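Local atomic coordinates of Poly(Beta-D-mannuronate) lyase (Pseudopedobacter saltans, PDB entry 7O79), a protein that probably cleaves alginate as a poly(beta-D-mannuronate) lyase of polysaccharide lyase family 6, built on a parallel beta-helix. Residues 74-79 / 99-104; 128-133 / 156-161; 22-27 / 48-53. All blocks are in the same frame, centred on the assembly; numbering follows the deposited sequence.

Interaction 1 (74-79 / 99-104); sequences VVEGLL and KLENTA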
loop_
_atom_site.group_PDB
_atom_site.type_symbol
_atom_site.label_atom_id
_atom_site.label_comp_id
_atom_site.label_asym_id
_atom_site.label_seq_id
_atom_site.Cartn_x
_atom_site.Cartn_y
_atom_site.Cartn_z
ATOM N N VAL A 74 -5.321 22.709 5.148
ATOM C CA VAL A 74 -4.423 22.415 4.045
ATOM C C VAL A 74 -3.017 22.821 4.456
ATOM O O VAL A 74 -2.815 23.899 5.027
ATOM C CB VAL A 74 -4.846 23.160 2.762
ATOM C CG1 VAL A 74 -3.886 22.855 1.607
ATOM C CG2 VAL A 74 -6.299 22.834 2.399
ATOM N N VAL A 75 -2.043 21.966 4.150
ATOM C CA VAL A 75 -0.637 22.252 4.387
ATOM C C VAL A 75 0.090 22.072 3.067
ATOM O O VAL A 75 -0.091 21.050 2.399
ATOM C CB VAL A 75 -0.036 21.344 5.478
ATOM C CG1 VAL A 75 1.482 21.450 5.479
ATOM C CG2 VAL A 75 -0.611 21.705 6.854
ATOM N N GLU A 76 0.888 23.071 2.675
ATOM C CA GLU A 76 1.551 23.055 1.377
ATOM C C GLU A 76 3.011 23.458 1.493
ATOM O O GLU A 76 3.350 24.370 2.249
ATOM C CB GLU A 76 0.873 24.007 0.396
ATOM C CG GLU A 76 -0.618 23.890 0.365
ATOM C CD GLU A 76 -1.197 24.408 -0.921
ATOM O OE1 GLU A 76 -1.685 23.592 -1.728
ATOM O OE2 GLU A 76 -1.159 25.642 -1.122
ATOM N N GLY A 77 3.866 22.786 0.718
ATOM C CA GLY A 77 5.196 23.301 0.438
ATOM C C GLY A 77 6.272 23.109 1.487
ATOM O O GLY A 77 7.324 23.755 1.386
ATOM N N LEU A 78 6.073 22.231 2.472
ATOM C CA LEU A 78 7.054 22.045 3.536
ATOM C C LEU A 78 8.132 21.021 3.158
ATOM O O LEU A 78 7.983 20.233 2.230
ATOM C CB LEU A 78 6.373 21.618 4.838
ATOM C CG LEU A 78 5.271 22.546 5.346
ATOM C CD1 LEU A 78 4.829 22.145 6.755
ATOM C CD2 LEU A 78 5.763 23.996 5.303
ATOM N N LEU A 79 9.244 21.068 3.887
ATOM C CA LEU A 79 10.303 20.071 3.785
ATOM C C LEU A 79 10.697 19.650 5.194
ATOM O O LEU A 79 10.984 20.503 6.044
ATOM C CB LEU A 79 11.524 20.607 3.019
ATOM C CG LEU A 79 12.849 19.818 3.110
ATOM C CD1 LEU A 79 12.796 18.450 2.423
ATOM C CD2 LEU A 79 13.995 20.632 2.524
ATOM N N LYS A 99 -5.763 18.231 3.761
ATOM C CA LYS A 99 -4.939 17.973 2.593
ATOM C C LYS A 99 -3.495 18.355 2.856
ATOM O O LYS A 99 -3.218 19.442 3.363
ATOM C CB LYS A 99 -5.454 18.736 1.360
ATOM C CG LYS A 99 -4.629 18.437 0.087
ATOM C CD LYS A 99 -5.292 18.989 -1.186
ATOM C CE LYS A 99 -5.830 20.400 -0.985
ATOM N NZ LYS A 99 -5.656 21.271 -2.185
ATOM N N LEU A 100 -2.580 17.469 2.478
ATOM C CA LEU A 100 -1.155 17.764 2.434
ATOM C C LEU A 100 -0.719 17.749 0.977
ATOM O O LEU A 100 -1.008 16.790 0.257
ATOM C CB LEU A 100 -0.339 16.732 3.214
ATOM C CG LEU A 100 1.185 16.915 3.109
ATOM C CD1 LEU A 100 1.573 18.165 3.881
ATOM C CD2 LEU A 100 1.953 15.710 3.629
ATOM N N GLU A 101 -0.032 18.797 0.536
ATOM C CA GLU A 101 0.490 18.736 -0.817
ATOM C C GLU A 101 1.781 19.522 -0.924
ATOM O O GLU A 101 2.085 20.375 -0.089
ATOM C CB GLU A 101 -0.554 19.178 -1.856
ATOM C CG GLU A 101 -1.258 20.475 -1.634
ATOM C CD GLU A 101 -2.296 20.723 -2.742
ATOM O OE1 GLU A 101 -3.083 21.673 -2.630
ATOM O OE2 GLU A 101 -2.302 19.978 -3.752
ATOM N N ASN A 102 2.566 19.152 -1.943
ATOM C CA ASN A 102 3.828 19.799 -2.287
ATOM C C ASN A 102 4.822 19.758 -1.128
ATOM O O ASN A 102 5.598 20.685 -0.934
ATOM C CB ASN A 102 3.606 21.238 -2.768
ATOM C CG ASN A 102 4.577 21.637 -3.879
ATOM O OD1 ASN A 102 5.137 20.778 -4.561
ATOM N ND2 ASN A 102 4.770 22.942 -4.070
ATOM N N THR A 103 4.829 18.658 -0.380
ATOM C CA THR A 103 5.683 18.487 0.789
ATOM C C THR A 103 6.613 17.296 0.592
ATOM O O THR A 103 6.237 16.304 -0.030
ATOM C CB THR A 103 4.812 18.306 2.046
ATOM O OG1 THR A 103 4.065 19.507 2.259
ATOM C CG2 THR A 103 5.645 17.960 3.304
ATOM N N ALA A 104 7.846 17.411 1.076
ATOM C CA ALA A 104 8.801 16.317 0.994
ATOM C C ALA A 104 9.335 15.981 2.379
ATOM O O ALA A 104 9.395 16.836 3.264
ATOM C CB ALA A 104 9.971 16.643 0.057
#
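Val74-Glu76 and Lys99-Glu101 run parallel, their short axes 8° apart and 4.8 Å at closest approach, as successive coils of the right-handed parallel beta-helix characteristic of this lyase family. Lys99 O takes the N-H of Val75, and Val75 O in turn takes that of Glu101. Val75 and Leu100 turn to the buried face, where Val75 CG1 packs on Leu100 CD1 at 3.7 Å; Phe68 of another strand touches both side chains. On the opposite face Val74 and Lys99 lie side by side, the Lys99 CE methylene against both valine methyls. Glu101 CG sits between its backbone N and carbonyl carbon (chi1 51°), and from there the chain runs extended beside Glu76. Glu76 OE1 sits 2.5 Å from Glu101 OE1, so one of the two acids probably holds a proton. Lys99 NZ adds a salt bridge to Glu101 OE1 at 2.6 Å, from above the carboxylate plane. Past the strands the chain turns at Gly77, whose phi of 80° suits a glycine. Here Glu101 O accepts two donors: Gly77 N at 3.1 Å, in the carbonyl plane, and Thr103 OG1 at 3.2 Å, from above it.

Interaction 2 (128-133 / 156-161); sequences LMQYCS and VQYCYF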
loop_
_atom_site.group_PDB
_atom_site.type_symbol
_atom_site.label_atom_id
_atom_site.label_comp_id
_atom_site.label_asym_id
_atom_site.label_seq_id
_atom_site.Cartn_x
_atom_site.Cartn_y
_atom_site.Cartn_z
ATOM N N LEU A 128 -6.569 13.801 2.053
ATOM C CA LEU A 128 -5.885 13.745 0.768
ATOM C C LEU A 128 -4.422 14.136 0.916
ATOM O O LEU A 128 -4.110 15.151 1.543
ATOM C CB LEU A 128 -6.570 14.666 -0.245
ATOM C CG LEU A 128 -5.934 14.768 -1.633
ATOM C CD1 LEU A 128 -5.805 13.416 -2.311
ATOM C CD2 LEU A 128 -6.787 15.693 -2.483
ATOM N N MET A 129 -3.532 13.309 0.369
ATOM C CA MET A 129 -2.114 13.629 0.204
ATOM C C MET A 129 -1.759 13.502 -1.264
ATOM O O MET A 129 -1.956 12.434 -1.845
ATOM C CB MET A 129 -1.194 12.683 0.989
ATOM C CG MET A 129 0.221 13.217 1.171
ATOM S SD MET A 129 1.264 12.296 2.355
ATOM C CE MET A 129 1.376 10.672 1.579
ATOM N N GLN A 130 -1.188 14.558 -1.852
ATOM C CA GLN A 130 -0.843 14.491 -3.262
ATOM C C GLN A 130 0.340 15.404 -3.556
ATOM O O GLN A 130 0.556 16.401 -2.867
ATOM C CB GLN A 130 -2.044 14.844 -4.150
ATOM C CG GLN A 130 -2.581 16.262 -3.961
ATOM C CD GLN A 130 -3.750 16.561 -4.892
ATOM O OE1 GLN A 130 -4.452 15.649 -5.339
ATOM N NE2 GLN A 130 -3.966 17.843 -5.182
ATOM N N TYR A 131 1.112 15.038 -4.579
ATOM C CA TYR A 131 2.339 15.752 -4.960
ATOM C C TYR A 131 3.291 15.924 -3.783
ATOM O O TYR A 131 3.853 16.994 -3.550
ATOM C CB TYR A 131 2.019 17.095 -5.600
ATOM C CG TYR A 131 1.172 16.918 -6.826
ATOM C CD1 TYR A 131 1.734 16.439 -8.010
ATOM C CD2 TYR A 131 -0.189 17.185 -6.804
ATOM C CE1 TYR A 131 0.966 16.257 -9.152
ATOM C CE2 TYR A 131 -0.957 17.004 -7.945
ATOM C CZ TYR A 131 -0.367 16.541 -9.110
ATOM O OH TYR A 131 -1.125 16.358 -10.244
ATOM N N CYS A 132 3.491 14.840 -3.045
ATOM C CA CYS A 132 4.488 14.813 -1.995
ATOM C C CYS A 132 5.566 13.795 -2.343
ATOM O O CYS A 132 5.332 12.851 -3.103
ATOM C CB CYS A 132 3.846 14.509 -0.640
ATOM S SG CYS A 132 2.731 15.822 -0.045
ATOM N N SER A 133 6.761 14.001 -1.787
ATOM C CA SER A 133 7.923 13.162 -2.071
ATOM C C SER A 133 8.522 12.638 -0.775
ATOM O O SER A 133 8.607 13.360 0.220
ATOM C CB SER A 133 9.018 13.916 -2.846
ATOM O OG SER A 133 8.589 14.263 -4.142
ATOM N N VAL A 156 -4.105 8.825 -1.388
ATOM C CA VAL A 156 -2.722 9.225 -1.606
ATOM C C VAL A 156 -2.467 9.095 -3.107
ATOM O O VAL A 156 -2.566 7.991 -3.656
ATOM C CB VAL A 156 -1.739 8.343 -0.810
ATOM C CG1 VAL A 156 -0.285 8.650 -1.209
ATOM C CG2 VAL A 156 -1.973 8.463 0.704
ATOM N N GLN A 157 -2.175 10.213 -3.780
ATOM C CA GLN A 157 -2.030 10.175 -5.229
ATOM C C GLN A 157 -0.920 11.107 -5.688
ATOM O O GLN A 157 -0.622 12.107 -5.036
ATOM C CB GLN A 157 -3.361 10.513 -5.935
ATOM C CG GLN A 157 -3.905 11.886 -5.631
ATOM C CD GLN A 157 -5.251 12.126 -6.299
ATOM O OE1 GLN A 157 -5.830 11.218 -6.884
ATOM N NE2 GLN A 157 -5.759 13.353 -6.200
ATOM N N TYR A 158 -0.308 10.760 -6.829
ATOM C CA TYR A 158 0.746 11.574 -7.437
ATOM C C TYR A 158 1.878 11.858 -6.469
ATOM O O TYR A 158 2.503 12.923 -6.514
ATOM C CB TYR A 158 0.205 12.892 -8.010
ATOM C CG TYR A 158 -1.032 12.745 -8.857
ATOM C CD1 TYR A 158 -0.996 12.024 -10.038
ATOM C CD2 TYR A 158 -2.216 13.376 -8.512
ATOM C CE1 TYR A 158 -2.125 11.898 -10.832
ATOM C CE2 TYR A 158 -3.349 13.260 -9.301
ATOM C CZ TYR A 158 -3.297 12.522 -10.452
ATOM O OH TYR A 158 -4.420 12.407 -11.244
ATOM N N CYS A 159 2.171 10.899 -5.600
ATOM C CA CYS A 159 3.328 11.022 -4.738
ATOM C C CYS A 159 4.493 10.202 -5.285
ATOM O O CYS A 159 4.357 9.381 -6.196
ATOM C CB CYS A 159 2.979 10.606 -3.305
ATOM S SG CYS A 159 1.865 11.790 -2.498
ATOM N N TYR A 160 5.660 10.446 -4.701
ATOM C CA TYR A 160 6.911 9.861 -5.156
ATOM C C TYR A 160 7.610 9.233 -3.956
ATOM O O TYR A 160 7.917 9.932 -2.980
ATOM C CB TYR A 160 7.770 10.946 -5.814
ATOM C CG TYR A 160 9.034 10.479 -6.497
ATOM C CD1 TYR A 160 9.158 9.181 -6.982
ATOM C CD2 TYR A 160 10.105 11.354 -6.673
ATOM C CE1 TYR A 160 10.314 8.770 -7.628
ATOM C CE2 TYR A 160 11.273 10.945 -7.307
ATOM C CZ TYR A 160 11.366 9.661 -7.787
ATOM O OH TYR A 160 12.518 9.267 -8.414
ATOM N N PHE A 161 7.863 7.920 -4.025
ATOM C CA PHE A 161 8.534 7.184 -2.951
ATOM C C PHE A 161 9.822 6.592 -3.510
ATOM O O PHE A 161 9.783 5.682 -4.344
ATOM C CB PHE A 161 7.631 6.098 -2.358
ATOM C CG PHE A 161 6.258 6.592 -1.964
ATOM C CD1 PHE A 161 5.235 6.665 -2.897
ATOM C CD2 PHE A 161 6.005 6.998 -0.657
ATOM C CE1 PHE A 161 3.972 7.122 -2.546
ATOM C CE2 PHE A 161 4.740 7.455 -0.289
ATOM C CZ PHE A 161 3.723 7.530 -1.243
#
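Gln130 and Gln157 share a first torsion, chi1 62° and 61°, that sets CG between backbone N and carbonyl carbon, and beyond it both chains run extended, side by side, on neighbouring coils of the parallel beta-helix. Their amide planes are nearly coplanar. Gln157 NE2 gives an almost straight hydrogen bond to Gln130 OE1 at 2.8 Å, the acceptor lying close to the amide plane of Gln157. The outer amide atoms are taken too: Gln130 NE2 binds Glu101 OE2 and Gln157 OE1 binds Lys196, which makes a polar row across successive coils. Tyr131 and Tyr158 follow, both with positive phi, their rings near parallel (16°) but slid so far that they barely overlap. Instead, Tyr158 CB stands over the face of the Tyr131 ring in a CH-pi contact, 3.8 Å from its centroid, and Tyr131 OH lies over the Tyr158 ring toward its rim. Lys453 makes a cation-pi contact with Tyr131. On the buried side Met129 bends at chi3, and its CE rests on Val156 CG1 at 3.8 Å. The backbones are joined by Gln157 N to Met129 O before the turn and by Tyr160 N to Cys132 O after it. Between these two bonds a sulphur serves as acceptor: Cys132 N points its hydrogen at Cys159 SG, 3.5 Å away.

Interaction 3 (22-27 / 48-53); sequences DAILMQ and ITLKAD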
loop_
_atom_site.group_PDB
_atom_site.type_symbol
_atom_site.label_atom_id
_atom_site.label_comp_id
_atom_site.label_asym_id
_atom_site.label_seq_id
_atom_site.Cartn_x
_atom_site.Cartn_y
_atom_site.Cartn_z
ATOM N N ASP A 22 -8.397 31.900 5.809
ATOM C CA ASP A 22 -7.079 32.500 5.978
ATOM C C ASP A 22 -5.970 31.586 5.462
ATOM O O ASP A 22 -6.151 30.382 5.274
ATOM C CB ASP A 22 -6.805 32.804 7.449
ATOM C CG ASP A 22 -7.415 34.118 7.903
ATOM O OD1 ASP A 22 -7.998 34.837 7.061
ATOM O OD2 ASP A 22 -7.283 34.435 9.109
ATOM N N ALA A 23 -4.794 32.184 5.254
ATOM C CA ALA A 23 -3.566 31.457 4.950
ATOM C C ALA A 23 -2.446 31.925 5.873
ATOM O O ALA A 23 -2.289 33.126 6.125
ATOM C CB ALA A 23 -3.156 31.628 3.486
ATOM N N ILE A 24 -1.693 30.961 6.398
ATOM C CA ILE A 24 -0.560 31.198 7.287
ATOM C C ILE A 24 0.695 30.869 6.489
ATOM O O ILE A 24 0.848 29.742 6.000
ATOM C CB ILE A 24 -0.665 30.348 8.563
ATOM C CG1 ILE A 24 -2.021 30.576 9.226
ATOM C CG2 ILE A 24 0.470 30.676 9.544
ATOM C CD1 ILE A 24 -2.360 29.584 10.369
ATOM N N LEU A 25 1.568 31.863 6.321
ATOM C CA LEU A 25 2.709 31.797 5.415
ATOM C C LEU A 25 3.996 31.807 6.231
ATOM O O LEU A 25 4.287 32.797 6.915
ATOM C CB LEU A 25 2.698 32.977 4.439
ATOM C CG LEU A 25 1.446 33.334 3.618
ATOM C CD1 LEU A 25 1.776 34.399 2.580
ATOM C CD2 LEU A 25 0.832 32.131 2.943
ATOM N N MET A 26 4.770 30.719 6.149
ATOM C CA MET A 26 6.006 30.603 6.915
ATOM C C MET A 26 7.194 31.195 6.159
ATOM O O MET A 26 7.361 30.980 4.955
ATOM C CB MET A 26 6.308 29.147 7.277
ATOM C CG MET A 26 5.271 28.498 8.198
ATOM S SD MET A 26 5.282 26.684 8.179
ATOM C CE MET A 26 6.461 26.336 9.493
ATOM N N GLN A 27 8.034 31.934 6.885
ATOM C CA GLN A 27 9.203 32.545 6.270
ATOM C C GLN A 27 10.279 31.496 5.972
ATOM O O GLN A 27 10.388 30.485 6.673
ATOM C CB GLN A 27 9.768 33.639 7.176
ATOM C CG GLN A 27 8.857 34.844 7.316
ATOM C CD GLN A 27 8.987 35.799 6.141
ATOM O OE1 GLN A 27 10.043 35.882 5.500
ATOM N NE2 GLN A 27 7.915 36.530 5.854
ATOM N N ILE A 48 -8.480 26.586 5.772
ATOM C CA ILE A 48 -7.357 27.380 6.250
ATOM C C ILE A 48 -6.078 26.674 5.830
ATOM O O ILE A 48 -5.966 25.449 5.939
ATOM C CB ILE A 48 -7.417 27.609 7.777
ATOM C CG1 ILE A 48 -8.626 28.465 8.143
ATOM C CG2 ILE A 48 -6.133 28.268 8.296
ATOM C CD1 ILE A 48 -8.921 28.487 9.605
ATOM N N THR A 49 -5.129 27.446 5.324
ATOM C CA THR A 49 -3.927 26.918 4.702
ATOM C C THR A 49 -2.702 27.369 5.483
ATOM O O THR A 49 -2.540 28.559 5.764
ATOM C CB THR A 49 -3.830 27.383 3.251
ATOM O OG1 THR A 49 -5.003 26.959 2.540
ATOM C CG2 THR A 49 -2.575 26.807 2.564
ATOM N N LEU A 50 -1.869 26.411 5.858
ATOM C CA LEU A 50 -0.511 26.661 6.317
ATOM C C LEU A 50 0.411 26.315 5.160
ATOM O O LEU A 50 0.289 25.229 4.595
ATOM C CB LEU A 50 -0.178 25.787 7.527
ATOM C CG LEU A 50 1.234 25.871 8.125
ATOM C CD1 LEU A 50 1.576 27.304 8.543
ATOM C CD2 LEU A 50 1.420 24.885 9.261
ATOM N N LYS A 51 1.313 27.228 4.792
ATOM C CA LYS A 51 2.229 26.934 3.694
ATOM C C LYS A 51 3.485 27.786 3.799
ATOM O O LYS A 51 3.534 28.767 4.540
ATOM C CB LYS A 51 1.563 27.146 2.335
ATOM C CG LYS A 51 1.181 28.567 2.012
ATOM C CD LYS A 51 0.509 28.529 0.668
ATOM C CE LYS A 51 0.064 29.860 0.154
ATOM N NZ LYS A 51 -0.593 29.618 -1.172
ATOM N N ALA A 52 4.499 27.398 3.016
ATOM C CA ALA A 52 5.729 28.176 2.895
ATOM C C ALA A 52 5.530 29.367 1.960
ATOM O O ALA A 52 4.824 29.262 0.958
ATOM C CB ALA A 52 6.855 27.283 2.368
ATOM N N ASP A 53 6.129 30.520 2.300
ATOM C CA ASP A 53 6.210 31.620 1.330
ATOM C C ASP A 53 6.748 31.150 -0.006
ATOM O O ASP A 53 6.250 31.545 -1.067
ATOM C CB ASP A 53 7.078 32.758 1.875
ATOM C CG ASP A 53 6.387 33.549 2.964
ATOM O OD1 ASP A 53 5.148 33.662 2.886
ATOM O OD2 ASP A 53 7.051 33.974 3.937
HETATM O O HOH W 1 -6.633 29.237 2.746
#
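Near the N-terminal end of the parallel beta-helix, strands 23-26 and 48-52 pair in register, Ile24 beside Leu50 and Leu25 beside Lys51. Five backbone hydrogen bonds alternate between the chains, the shortest from Ile24 N to Thr49 O at 2.6 Å and the last from Asp53 N to Met26 O, which is almost straight. At the opposite end a water is hydrogen-bonded to both Asp22 O and Thr49 OG1. Inward, the Leu50 CD1 methyl is shared: Ile24 CG2 meets it at 3.7 Å and Met26 SD at 3.8 Å. Outward, Lys51 runs extended beside Leu25, and its CG and CE both touch Leu25 CD2. Asp53 crosses Leu25 at about a right angle. Its chi1 (-74°) sets CG anti to the carbonyl carbon; from there OD1 lies 3.0 Å from Leu25 CB. That oxygen is hydrogen-bonded by Gln4 of strand 3-5. An alanine in place of Asp53 would probably leave Gln4 NE2 without this acceptor and open a gap beside Leu25, although the backbone bond to Met26 O need not be lost. Strand 3-5 pairs with the other edge of 23-26, strand 73-83 continues beyond 48-52, and helix 8-17 lies against the inward face, its Leu11 touching Ile24, Met26 and Leu50.

From the N terminus the chain first closes interaction 3, where 48-53 returns beside 22-27 after a loop of 20 residues. Interaction 1 comes next, bringing 99-104 back to 74-79, and interaction 2 follows with 156-161 against 128-133. The three loops run in series, without nesting or crossing, and each amounts to one circuit of the beta-helix. Backbone bonds fill the intervals: Val74 N and O meet Ile48 O and Leu50 N, while Leu100 N meets Leu128 O and Thr103 O meets Ser133 N. Interaction 1 therefore bridges the other two, whose nearest atoms are about 11 Å apart, and six successive coils, from 22-27 to 156-161, are joined side by side.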